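PDB 6BJA: acetyl-CoA acetyltransferase A from Ascaris suum, which binds coenzyme A and probably catalyses the reversible condensation of two acetyl-CoA molecules to acetoacetyl-CoA, as a thiolase-family acetyltransferase. Local coordinates for residues S316-E321 / H370-D375; V366-A371 / G378-C383. All coordinates share one frame; numbering follows the deposited sequence.

Interaction 1. Residues S316-E321 / H370-D375; sequences SIALWE and HALKSD
Leu319 and Leu372 are the nearest pair of the two backbones, their CA atoms 6.8 Å apart, where segment 316-321, part of an edge strand, passes the C-terminal end of helix 357-371. The helix ends at Ala371, and Leu372 is the first residue to leave helical backbone angles, with psi swung to 142°. The chain then runs on as an extended loop. Only Ala371 and Leu372 of this segment touch 316-321. From the strand side, the CB atoms of Ala318 and Leu319 both point toward this turn. Leu319 makes the largest share of the contact. Its CG lies anti to its own carbonyl carbon (chi1 -69°), which sends the CD1 branch across to the helix end, 3.7 Å from Ala371 CB. The same methyl rests against the backbone there, with CD1 3.6 Å from Ala371 O and 3.7 Å from Leu372 N. Leu372 comes the other way: the two leucine side chains slide past one another in opposite directions, and Leu372 CD2 settles 3.9 Å from Leu319 CB. That methyl also reaches Ala318, with Leu372 CD2 4.3 Å from Ala318 CB. Trp320 and Ile317 turn to the opposite side, where helix 298-310 packs. Leu319 also touches Leu368, one turn back on the same helix, and Val346 of a loop. The backbone of the strand is hydrogen-bonded elsewhere, Leu319 and Glu321 both pairing with Val379, while Leu372 O receives Lys396 NZ. No hydrogen bond links 316-321 to 370-375; the roughly 159 Å² they bury rests on methyl and methylene groups, one of them lying against a peptide, and therefore on shape and van der Waals attraction rather than directed polar bonds.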
loop_
_atom_site.group_PDB
_atom_site.type_symbol
_atom_site.label_atom_id
_atom_site.label_comp_id
_atom_site.label_asym_id
_atom_site.label_seq_id
_atom_site.Cartn_x
_atom_site.Cartn_y
_atom_site.Cartn_z
ATOM N N SER A 316 22.405 -49.689 -5.948
ATOM C CA SER A 316 23.728 -49.204 -5.532
ATOM C C SER A 316 23.641 -48.147 -4.437
ATOM O O SER A 316 24.639 -47.844 -3.789
ATOM C CB SER A 316 24.482 -48.576 -6.710
ATOM O OG SER A 316 24.455 -49.372 -7.884
ATOM N N ILE A 317 22.460 -47.558 -4.280
ATOM C CA ILE A 317 22.298 -46.335 -3.490
ATOM C C ILE A 317 21.746 -46.678 -2.114
ATOM O O ILE A 317 20.690 -47.291 -1.982
ATOM C CB ILE A 317 21.357 -45.340 -4.208
ATOM C CG1 ILE A 317 21.859 -45.061 -5.625
ATOM C CG2 ILE A 317 21.146 -44.075 -3.384
ATOM C CD1 ILE A 317 23.284 -44.516 -5.758
ATOM N N ALA A 318 22.472 -46.287 -1.079
ATOM C CA ALA A 318 22.077 -46.606 0.283
ATOM C C ALA A 318 20.896 -45.772 0.773
ATOM O O ALA A 318 19.992 -46.289 1.430
ATOM C CB ALA A 318 23.257 -46.426 1.222
ATOM N N LEU A 319 20.941 -44.468 0.502
ATOM C CA LEU A 319 19.933 -43.537 0.986
ATOM C C LEU A 319 19.568 -42.528 -0.075
ATOM O O LEU A 319 20.411 -42.129 -0.868
ATOM C CB LEU A 319 20.420 -42.766 2.210
ATOM C CG LEU A 319 20.589 -43.548 3.502
ATOM C CD1 LEU A 319 21.174 -42.584 4.545
ATOM C CD2 LEU A 319 19.296 -44.155 3.996
ATOM N N TRP A 320 18.321 -42.092 -0.004
ATOM C CA TRP A 320 17.752 -41.109 -0.913
ATOM C C TRP A 320 17.181 -39.959 -0.128
ATOM O O TRP A 320 16.571 -40.169 0.919
ATOM C CB TRP A 320 16.634 -41.723 -1.765
ATOM C CG TRP A 320 17.049 -42.886 -2.554
ATOM C CD1 TRP A 320 17.120 -44.176 -2.120
ATOM C CD2 TRP A 320 17.427 -42.902 -3.933
ATOM N NE1 TRP A 320 17.542 -44.992 -3.138
ATOM C CE2 TRP A 320 17.749 -44.237 -4.258
ATOM C CE3 TRP A 320 17.561 -41.912 -4.911
ATOM C CZ2 TRP A 320 18.160 -44.605 -5.542
ATOM C CZ3 TRP A 320 17.972 -42.282 -6.174
ATOM C CH2 TRP A 320 18.287 -43.612 -6.471
ATOM N N GLU A 321 17.371 -38.740 -0.652
ATOM C CA GLU A 321 16.592 -37.591 -0.227
ATOM C C GLU A 321 15.824 -37.080 -1.428
ATOM O O GLU A 321 16.444 -36.678 -2.425
ATOM C CB GLU A 321 17.463 -36.466 0.334
ATOM C CG GLU A 321 17.995 -36.714 1.721
ATOM C CD GLU A 321 16.949 -36.583 2.821
ATOM O OE1 GLU A 321 16.134 -35.641 2.788
ATOM O OE2 GLU A 321 16.962 -37.405 3.755
ATOM N N HIS A 370 24.770 -36.325 6.293
ATOM C CA HIS A 370 24.942 -36.720 7.683
ATOM C C HIS A 370 24.163 -37.984 8.072
ATOM O O HIS A 370 24.384 -38.544 9.133
ATOM C CB HIS A 370 24.581 -35.551 8.577
ATOM C CG HIS A 370 25.629 -34.499 8.559
ATOM N ND1 HIS A 370 26.916 -34.738 8.994
ATOM C CD2 HIS A 370 25.610 -33.224 8.099
ATOM C CE1 HIS A 370 27.638 -33.645 8.821
ATOM N NE2 HIS A 370 26.865 -32.712 8.289
ATOM N N ALA A 371 23.278 -38.447 7.191
ATOM C CA ALA A 371 22.583 -39.724 7.402
ATOM C C ALA A 371 23.373 -40.904 6.820
ATOM O O ALA A 371 23.317 -42.025 7.343
ATOM C CB ALA A 371 21.194 -39.666 6.789
ATOM N N LEU A 372 24.097 -40.655 5.734
ATOM C CA LEU A 372 24.958 -41.664 5.134
ATOM C C LEU A 372 26.043 -42.124 6.090
ATOM O O LEU A 372 26.601 -41.318 6.833
ATOM C CB LEU A 372 25.624 -41.130 3.872
ATOM C CG LEU A 372 24.752 -40.943 2.630
ATOM C CD1 LEU A 372 25.518 -40.151 1.569
ATOM C CD2 LEU A 372 24.283 -42.293 2.060
ATOM N N LYS A 373 26.336 -43.422 6.053
ATOM C CA LYS A 373 27.515 -43.955 6.730
ATOM C C LYS A 373 28.695 -44.026 5.767
ATOM O O LYS A 373 28.517 -43.959 4.549
ATOM C CB LYS A 373 27.200 -45.335 7.314
ATOM C CG LYS A 373 26.067 -45.301 8.335
ATOM C CD LYS A 373 25.578 -46.691 8.702
ATOM C CE LYS A 373 24.179 -46.614 9.314
ATOM N NZ LYS A 373 24.112 -45.546 10.361
ATOM N N SER A 374 29.907 -44.145 6.302
ATOM C CA SER A 374 31.105 -44.138 5.469
ATOM C C SER A 374 31.036 -45.187 4.360
ATOM O O SER A 374 30.635 -46.322 4.606
ATOM C CB SER A 374 32.356 -44.369 6.322
ATOM O OG SER A 374 32.539 -43.301 7.241
ATOM N N ASP A 375 31.429 -44.764 3.154
ATOM C CA ASP A 375 31.499 -45.582 1.939
ATOM C C ASP A 375 30.138 -45.780 1.278
ATOM O O ASP A 375 30.060 -46.367 0.203
ATOM C CB ASP A 375 32.148 -46.951 2.217
ATOM C CG ASP A 375 33.597 -46.833 2.634
ATOM O OD1 ASP A 375 34.311 -46.008 2.033
ATOM O OD2 ASP A 375 34.023 -47.567 3.552
#

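Interaction 2. Residues V366-A371 / G378-C383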
loop_
_atom_site.group_PDB
_atom_site.type_symbol
_atom_site.label_atom_id
_atom_site.label_comp_id
_atom_site.label_asym_id
_atom_site.label_seq_id
_atom_site.Cartn_x
_atom_site.Cartn_y
_atom_site.Cartn_z
ATOM N N VAL A 366 22.629 -31.533 2.932
ATOM C CA VAL A 366 23.135 -31.585 4.300
ATOM C C VAL A 366 22.568 -32.794 5.045
ATOM O O VAL A 366 23.318 -33.564 5.638
ATOM C CB VAL A 366 22.815 -30.274 5.065
ATOM C CG1 VAL A 366 23.131 -30.429 6.549
ATOM C CG2 VAL A 366 23.587 -29.114 4.461
ATOM N N THR A 367 21.254 -32.989 5.003
ATOM C CA THR A 367 20.636 -34.113 5.688
ATOM C C THR A 367 21.121 -35.446 5.129
ATOM O O THR A 367 21.413 -36.391 5.906
ATOM C CB THR A 367 19.127 -33.986 5.604
ATOM O OG1 THR A 367 18.752 -32.791 6.307
ATOM C CG2 THR A 367 18.419 -35.180 6.229
ATOM N N LEU A 368 21.250 -35.541 3.811
ATOM C CA LEU A 368 21.763 -36.761 3.197
ATOM C C LEU A 368 23.182 -37.079 3.674
ATOM O O LEU A 368 23.478 -38.223 4.045
ATOM C CB LEU A 368 21.740 -36.644 1.669
ATOM C CG LEU A 368 22.294 -37.847 0.914
ATOM C CD1 LEU A 368 21.393 -39.062 1.114
ATOM C CD2 LEU A 368 22.459 -37.529 -0.556
ATOM N N VAL A 369 24.063 -36.083 3.615
ATOM C CA VAL A 369 25.459 -36.279 3.960
ATOM C C VAL A 369 25.544 -36.864 5.364
ATOM O O VAL A 369 26.276 -37.825 5.606
ATOM C CB VAL A 369 26.246 -34.948 3.859
ATOM C CG1 VAL A 369 27.584 -35.028 4.620
ATOM C CG2 VAL A 369 26.477 -34.595 2.398
ATOM N N HIS A 370 24.770 -36.325 6.293
ATOM C CA HIS A 370 24.942 -36.720 7.683
ATOM C C HIS A 370 24.163 -37.984 8.072
ATOM O O HIS A 370 24.384 -38.544 9.133
ATOM C CB HIS A 370 24.581 -35.551 8.577
ATOM C CG HIS A 370 25.629 -34.499 8.559
ATOM N ND1 HIS A 370 26.916 -34.738 8.994
ATOM C CD2 HIS A 370 25.610 -33.224 8.099
ATOM C CE1 HIS A 370 27.638 -33.645 8.821
ATOM N NE2 HIS A 370 26.865 -32.712 8.289
ATOM N N ALA A 371 23.278 -38.447 7.191
ATOM C CA ALA A 371 22.583 -39.724 7.402
ATOM C C ALA A 371 23.373 -40.904 6.820
ATOM O O ALA A 371 23.317 -42.025 7.343
ATOM C CB ALA A 371 21.194 -39.666 6.789
ATOM N N GLY A 378 24.791 -41.892 -1.766
ATOM C CA GLY A 378 23.490 -41.286 -1.578
ATOM C C GLY A 378 23.131 -40.415 -2.780
ATOM O O GLY A 378 23.996 -39.902 -3.501
ATOM N N VAL A 379 21.832 -40.258 -2.997
ATOM C CA VAL A 379 21.315 -39.347 -4.011
ATOM C C VAL A 379 20.327 -38.374 -3.392
ATOM O O VAL A 379 19.422 -38.775 -2.663
ATOM C CB VAL A 379 20.629 -40.098 -5.170
ATOM C CG1 VAL A 379 19.999 -39.105 -6.179
ATOM C CG2 VAL A 379 21.625 -40.961 -5.874
ATOM N N ALA A 380 20.522 -37.085 -3.670
ATOM C CA ALA A 380 19.559 -36.066 -3.297
ATOM C C ALA A 380 18.969 -35.493 -4.573
ATOM O O ALA A 380 19.708 -35.159 -5.499
ATOM C CB ALA A 380 20.204 -34.978 -2.452
ATOM N N ALA A 381 17.642 -35.392 -4.602
ATOM C CA ALA A 381 16.919 -34.897 -5.773
ATOM C C ALA A 381 15.815 -33.936 -5.377
ATOM O O ALA A 381 15.187 -34.085 -4.335
ATOM C CB ALA A 381 16.356 -36.033 -6.546
ATOM N N ILE A 382 15.601 -32.914 -6.213
ATOM C CA ILE A 382 14.620 -31.877 -5.906
ATOM C C ILE A 382 13.999 -31.337 -7.195
ATOM O O ILE A 382 14.705 -31.143 -8.173
ATOM C CB ILE A 382 15.274 -30.739 -5.075
ATOM C CG1 ILE A 382 14.263 -29.707 -4.614
ATOM C CG2 ILE A 382 16.455 -30.119 -5.818
ATOM C CD1 ILE A 382 14.827 -28.885 -3.402
ATOM N N CYS A 383 12.665 -31.197 -7.192
ATOM C CA CYS A 383 11.941 -30.589 -8.298
ATOM C C CYS A 383 11.725 -29.109 -8.045
ATOM O O CYS A 383 11.861 -28.620 -6.914
ATOM C CB CYS A 383 10.586 -31.277 -8.517
ATOM S SG CYS A 383 9.349 -31.002 -7.216
#
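Leu368 is the residue through which helix segment 366-371 meets strand segment 378-383, crossing onto the backbone of Gly378, Val379 and Ala380. The two run nearly antiparallel, at 165°, with axes 8.7 Å apart. Going along the helix, Thr367 looks elsewhere, its OG1 hydrogen-bonded to Glu203 and Arg363. Leu368 then points toward the strand, CG anti to the backbone N (chi1 178°), and forks over it. Its CD2 branch lies against the peptide joining Val379 and Ala380, 3.6 Å from Val379 C and 3.7 Å from Ala380 N. The same CD2 is 3.9 Å from Ala380 CB, whose methyl points toward the helix. The CD1 branch hangs over bare backbone, 4.1 Å from Gly378 CA, where the lack of a side chain lets the leucine come close. Further along, Val369 packs on Ile394 of the adjoining strand 388-396 and on Ile279, and the His370 imidazole bonds through NE2 to Ala16 O. The helix thus bridges strands 377-384 and 388-396. On the strand, Val379 turns its side chain to the other face of the sheet, onto Val303 and Leu306 of helix 298-310. Helix 357-371 leads through a short loop into strand 377-384 and lies back against it, the last helix in the connection of a beta-alpha-beta unit in the C-terminal thiolase domain; the strand runs on to Cys383, the predicted proton acceptor.

In the fold
The two interactions, centres 8 Å apart, share helix 357-371 and the residues His370 and Ala371. Along the chain the order is 316-321, then the helix, then 378-383: strand 319-322, helix and strand 377-384 form a beta-alpha-beta crossover whose connection also holds helices 327-337 and 350-353, its two strands parallel neighbours at one edge of the mixed sheet. Interaction 1 fits the helix end to the outermost strand within this chain, and interaction 2 sets the preceding turn on the next strand inward. Between the strands, Glu321 O probably accepts Ala381 N at 2.8 Å. One helix end thus spans both strands, within the thiolase C-terminal domain that also carries Cys383.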